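Local coordinates for membrane-associated protein VP24 (Marburg virus - Musoke, Kenya, 1980, PDB 4OR8), which probably acts as a minor matrix protein of the virion, with a role in nucleocapsid assembly and in budding, at the interface of chains A and B. Coordinates in Å, arbitrary orientation; residue numbers count along the deposited sequence, not the author numbering. Chains: chain A/B, Membrane-associated protein VP24.

Contact 1: the interface of chains A and B. Residues chain A 21-22; chain B 92, 201, 203, 214, 216.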
loop_
_atom_site.group_PDB
_atom_site.type_symbol
_atom_site.label_atom_id
_atom_site.label_comp_id
_atom_site.label_asym_id
_atom_site.label_seq_id
_atom_site.Cartn_x
_atom_site.Cartn_y
_atom_site.Cartn_z
ATOM N N ARG A 21 -10.619 7.369 -16.514
ATOM C CA ARG A 21 -11.239 8.651 -16.197
ATOM C C ARG A 21 -10.310 9.599 -15.447
ATOM O O ARG A 21 -10.402 10.818 -15.597
ATOM C CB ARG A 21 -12.521 8.446 -15.394
ATOM C CG ARG A 21 -13.361 9.699 -15.284
ATOM C CD ARG A 21 -14.650 9.436 -14.541
ATOM N NE ARG A 21 -14.402 9.037 -13.162
ATOM C CZ ARG A 21 -15.300 9.150 -12.190
ATOM N NH1 ARG A 21 -16.498 9.657 -12.451
ATOM N NH2 ARG A 21 -14.998 8.763 -10.957
ATOM N N TYR A 22 -9.419 9.038 -14.639
ATOM C CA TYR A 22 -8.493 9.848 -13.863
ATOM C C TYR A 22 -7.086 9.799 -14.436
ATOM O O TYR A 22 -6.125 9.519 -13.721
ATOM C CB TYR A 22 -8.478 9.402 -12.404
ATOM C CG TYR A 22 -9.782 9.626 -11.676
ATOM C CD1 TYR A 22 -10.221 10.907 -11.374
ATOM C CD2 TYR A 22 -10.566 8.553 -11.275
ATOM C CE1 TYR A 22 -11.412 11.115 -10.702
ATOM C CE2 TYR A 22 -11.753 8.750 -10.600
ATOM C CZ TYR A 22 -12.171 10.030 -10.316
ATOM O OH TYR A 22 -13.356 10.219 -9.643
ATOM N N HIS B 92 -14.323 16.723 -7.736
ATOM C CA HIS B 92 -15.606 16.382 -7.129
ATOM C C HIS B 92 -15.444 15.852 -5.708
ATOM O O HIS B 92 -16.392 15.852 -4.923
ATOM C CB HIS B 92 -16.311 15.335 -7.985
ATOM C CG HIS B 92 -15.414 14.220 -8.418
ATOM N ND1 HIS B 92 -14.531 14.341 -9.470
ATOM C CD2 HIS B 92 -15.247 12.968 -7.929
ATOM C CE1 HIS B 92 -13.866 13.210 -9.615
ATOM N NE2 HIS B 92 -14.281 12.360 -8.694
ATOM N N GLN B 201 -23.650 5.207 -8.393
ATOM C CA GLN B 201 -22.435 5.027 -9.175
ATOM C C GLN B 201 -21.214 4.848 -8.279
ATOM O O GLN B 201 -20.877 5.730 -7.493
ATOM C CB GLN B 201 -22.221 6.218 -10.107
ATOM C CG GLN B 201 -21.219 5.948 -11.214
ATOM C CD GLN B 201 -20.842 7.199 -11.980
ATOM O OE1 GLN B 201 -20.610 8.257 -11.391
ATOM N NE2 GLN B 201 -20.779 7.085 -13.302
ATOM N N ILE B 203 -17.080 4.094 -8.012
ATOM C CA ILE B 203 -15.814 4.155 -8.735
ATOM C C ILE B 203 -14.617 3.838 -7.841
ATOM O O ILE B 203 -14.387 4.505 -6.832
ATOM C CB ILE B 203 -15.602 5.533 -9.385
ATOM C CG1 ILE B 203 -16.596 5.738 -10.530
ATOM C CG2 ILE B 203 -14.181 5.661 -9.901
ATOM C CD1 ILE B 203 -17.581 6.859 -10.305
ATOM N N GLU B 214 -14.982 5.524 -4.226
ATOM C CA GLU B 214 -15.862 6.679 -4.349
ATOM C C GLU B 214 -17.285 6.270 -4.724
ATOM O O GLU B 214 -17.489 5.470 -5.636
ATOM C CB GLU B 214 -15.298 7.631 -5.404
ATOM C CG GLU B 214 -16.301 8.610 -5.967
ATOM C CD GLU B 214 -15.751 9.376 -7.155
ATOM O OE1 GLU B 214 -14.594 9.113 -7.551
ATOM O OE2 GLU B 214 -16.477 10.240 -7.691
ATOM N N ARG B 216 -21.175 7.842 -5.684
ATOM C CA ARG B 216 -22.106 8.931 -5.964
ATOM C C ARG B 216 -23.534 8.409 -5.892
ATOM O O ARG B 216 -23.968 7.637 -6.744
ATOM C CB ARG B 216 -21.829 9.543 -7.336
ATOM C CG ARG B 216 -20.426 10.114 -7.487
ATOM C CD ARG B 216 -20.175 10.585 -8.908
ATOM N NE ARG B 216 -18.834 11.135 -9.081
ATOM C CZ ARG B 216 -18.367 11.614 -10.231
ATOM N NH1 ARG B 216 -19.133 11.612 -11.315
ATOM N NH2 ARG B 216 -17.134 12.094 -10.300
#

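Contact 2: the interface of chains A and B. Residues chain A 93, 194, 203, 205, 214, 216; chain B 21-22.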
loop_
_atom_site.group_PDB
_atom_site.type_symbol
_atom_site.label_atom_id
_atom_site.label_comp_id
_atom_site.label_asym_id
_atom_site.label_seq_id
_atom_site.Cartn_x
_atom_site.Cartn_y
_atom_site.Cartn_z
ATOM N N LEU A 93 13.762 -10.671 14.422
ATOM C CA LEU A 93 13.404 -9.261 14.520
ATOM C C LEU A 93 12.513 -8.965 15.730
ATOM O O LEU A 93 12.799 -8.059 16.512
ATOM C CB LEU A 93 12.732 -8.783 13.227
ATOM C CG LEU A 93 13.615 -8.415 12.026
ATOM C CD1 LEU A 93 14.398 -9.609 11.498
ATOM C CD2 LEU A 93 12.773 -7.813 10.914
ATOM N N GLU A 194 19.107 -9.608 -0.724
ATOM C CA GLU A 194 20.201 -9.576 0.237
ATOM C C GLU A 194 21.447 -8.944 -0.364
ATOM O O GLU A 194 21.717 -9.095 -1.552
ATOM C CB GLU A 194 20.526 -10.986 0.731
ATOM C CG GLU A 194 19.403 -11.648 1.503
ATOM C CD GLU A 194 19.859 -12.903 2.216
ATOM O OE1 GLU A 194 21.076 -13.036 2.469
ATOM O OE2 GLU A 194 19.002 -13.758 2.520
ATOM N N ILE A 203 19.179 -6.953 4.545
ATOM C CA ILE A 203 18.123 -7.737 3.917
ATOM C C ILE A 203 16.862 -6.902 3.746
ATOM O O ILE A 203 16.391 -6.281 4.697
ATOM C CB ILE A 203 17.782 -8.988 4.754
ATOM C CG1 ILE A 203 19.052 -9.771 5.091
ATOM C CG2 ILE A 203 16.784 -9.869 4.023
ATOM C CD1 ILE A 203 18.822 -10.921 6.034
ATOM N N THR A 205 12.968 -7.313 2.778
ATOM C CA THR A 205 11.916 -8.306 2.590
ATOM C C THR A 205 10.566 -7.661 2.305
ATOM O O THR A 205 10.120 -6.782 3.043
ATOM C CB THR A 205 11.797 -9.223 3.818
ATOM O OG1 THR A 205 13.036 -9.911 4.014
ATOM C CG2 THR A 205 10.688 -10.240 3.621
ATOM N N GLU A 214 16.227 -4.718 7.181
ATOM C CA GLU A 214 17.015 -5.086 8.352
ATOM C C GLU A 214 18.515 -5.069 8.069
ATOM O O GLU A 214 18.957 -5.378 6.962
ATOM C CB GLU A 214 16.597 -6.456 8.886
ATOM C CG GLU A 214 16.815 -7.594 7.911
ATOM C CD GLU A 214 16.507 -8.947 8.519
ATOM O OE1 GLU A 214 17.183 -9.329 9.495
ATOM O OE2 GLU A 214 15.584 -9.627 8.027
ATOM N N ARG A 216 22.191 -6.452 9.793
ATOM C CA ARG A 216 22.839 -7.270 10.812
ATOM C C ARG A 216 24.332 -6.968 10.918
ATOM O O ARG A 216 25.015 -6.813 9.905
ATOM C CB ARG A 216 22.630 -8.755 10.514
ATOM C CG ARG A 216 21.176 -9.154 10.345
ATOM C CD ARG A 216 21.047 -10.636 10.038
ATOM N NE ARG A 216 19.658 -11.036 9.830
ATOM C CZ ARG A 216 19.275 -12.270 9.521
ATOM N NH1 ARG A 216 20.178 -13.232 9.384
ATOM N NH2 ARG A 216 17.989 -12.546 9.348
ATOM N N ARG B 21 14.353 -16.048 1.990
ATOM C CA ARG B 21 14.825 -16.233 3.356
ATOM C C ARG B 21 13.671 -16.347 4.341
ATOM O O ARG B 21 13.738 -17.112 5.301
ATOM C CB ARG B 21 15.749 -15.086 3.767
ATOM C CG ARG B 21 16.288 -15.216 5.181
ATOM C CD ARG B 21 17.641 -14.544 5.314
ATOM N NE ARG B 21 18.507 -15.255 6.249
ATOM C CZ ARG B 21 19.810 -15.030 6.374
ATOM N NH1 ARG B 21 20.401 -14.115 5.617
ATOM N NH2 ARG B 21 20.524 -15.723 7.253
ATOM N N TYR B 22 12.612 -15.584 4.098
ATOM C CA TYR B 22 11.476 -15.561 5.007
ATOM C C TYR B 22 10.228 -16.189 4.400
ATOM O O TYR B 22 9.122 -15.983 4.895
ATOM C CB TYR B 22 11.183 -14.130 5.458
ATOM C CG TYR B 22 12.271 -13.532 6.321
ATOM C CD1 TYR B 22 12.394 -13.887 7.658
ATOM C CD2 TYR B 22 13.171 -12.612 5.803
ATOM C CE1 TYR B 22 13.383 -13.344 8.455
ATOM C CE2 TYR B 22 14.163 -12.063 6.593
ATOM C CZ TYR B 22 14.265 -12.434 7.919
ATOM O OH TYR B 22 15.251 -11.892 8.712
#

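Contact 1: the interface of chains A and B
At its in-plane edge the phenol ring of A:Tyr22 meets B:His92 CE1 and, on the other flank, the CG2 methyl of B:Ile203. The imidazole of B:His92 likewise turns an edge to the tyrosine, CE1 lying 3.4 Å from A:Tyr22 CE1, and has B:Glu214 OE1 in its plane too; one of its faces is capped by NH2 of B:Arg216, 3.1 Å above the ring centre. The phenol oxygen OH of A:Tyr22 is shared: it hydrogen-bonds NE2 of B:His92 at 2.5 Å, donor undecided, and donates to OE1 of B:Glu214 at 2.7 Å. That carboxylate oxygen receives it on its syn lone pair, with ring and carboxylate planes 46° apart. NH2 of A:Arg21 forms a salt bridge with B:Glu214 OE1 at 3.4 Å. Its chain runs out anti to the backbone N (chi1 -168°) and crosses the B:Ile203 side chain at about a right angle, NH2 against the CD1 and CG2 methyls. B:Arg216 comes from the opposite direction, NH2 3.3 Å from A:Arg21 NH1 with the guanidinium planes 40° apart. B:Glu214 is bound to both arginines, B:Arg216 NE reaching OE2 at 2.9 Å, which would fix the rotation of the acid and may keep it charged. A:Arg21 and A:Tyr22 belong to an N-terminal loop of one VP24 copy, laid over strands 201-206 and 210-221 of the other beside the short helix 91-94.

Contact 2: the interface of chains A and B
B:Arg21, B:Tyr22 and A:Arg216 bury most surface in this patch, where an N-terminal loop of one filovirus VP24 lies on the beta strands of its neighbour. The side chains of B:Arg21 and A:Glu194, of strand 192-197, cross at about a right angle, yet the guanidinium and carboxylate planes are 18° apart. NH1 of B:Arg21 forms a salt bridge with A:Glu194 OE1 at 3.4 Å and makes a weak hydrogen bond to OE2 of the same acid. The chain of B:Arg21 starts anti to the backbone N (chi1 -180°), which sends it out and puts its CD 3.9 Å from the CD1 methyl of A:Ile203; the bend at chi3 turns the guanidinium beyond it. Over one face of this guanidinium, toward the rim, stands NH1 of A:Arg216; A:Glu194 is bound to B:Arg21 and A:Glu214 to A:Arg216, so each arginine has its own acid.

B:Tyr22 points its phenol oxygen into the pair formed by A:Glu214 and A:Arg216, coming from the opposite direction to both side chains. NH2 of A:Arg216 gives B:Tyr22 OH a weak hydrogen bond at 2.9 Å, the oxygen sitting in the guanidinium plane, which stands 82° to the phenol ring. B:Tyr22 OH is modelled implausibly close to A:Glu214 OE2, so that contact is doubtful. A:Arg216 is itself tied to the acid: NE donates to A:Glu214 OE1 at 3.0 Å, almost in its own plane but arriving from above the carboxylate plane. The CD1 methyl of A:Ile203 packs on one face of this guanidinium, offset toward the rim. Along the flank of the tyrosine, A:Thr205 crosses at about a right angle, its hydroxyl OG1 3.2 Å from B:Tyr22 CD2 on the CD2-CE2 side of the ring, with the CG2 methyl behind it. Near the phenol tip, CD1 of A:Leu93, from helix 91-94, lies 3.7 Å from B:Tyr22 OH.

Contact 1 and contact 2 lie about 40 Å apart, measured between the centres of their C-alpha atoms, and are twins related by the two-fold axis with the chains exchanged. Each chain lends its residues 21 and 22 to the other, while residues 203, 214 and 216 receive them at both places. The copies differ in detail: the glutamate at 214 has chi1 160° in contact 1 and 62° in contact 2. The reciprocal contacts contribute to the two-fold interface of the deposited dimer at two separate places, although this pairing may be a product of crystal packing.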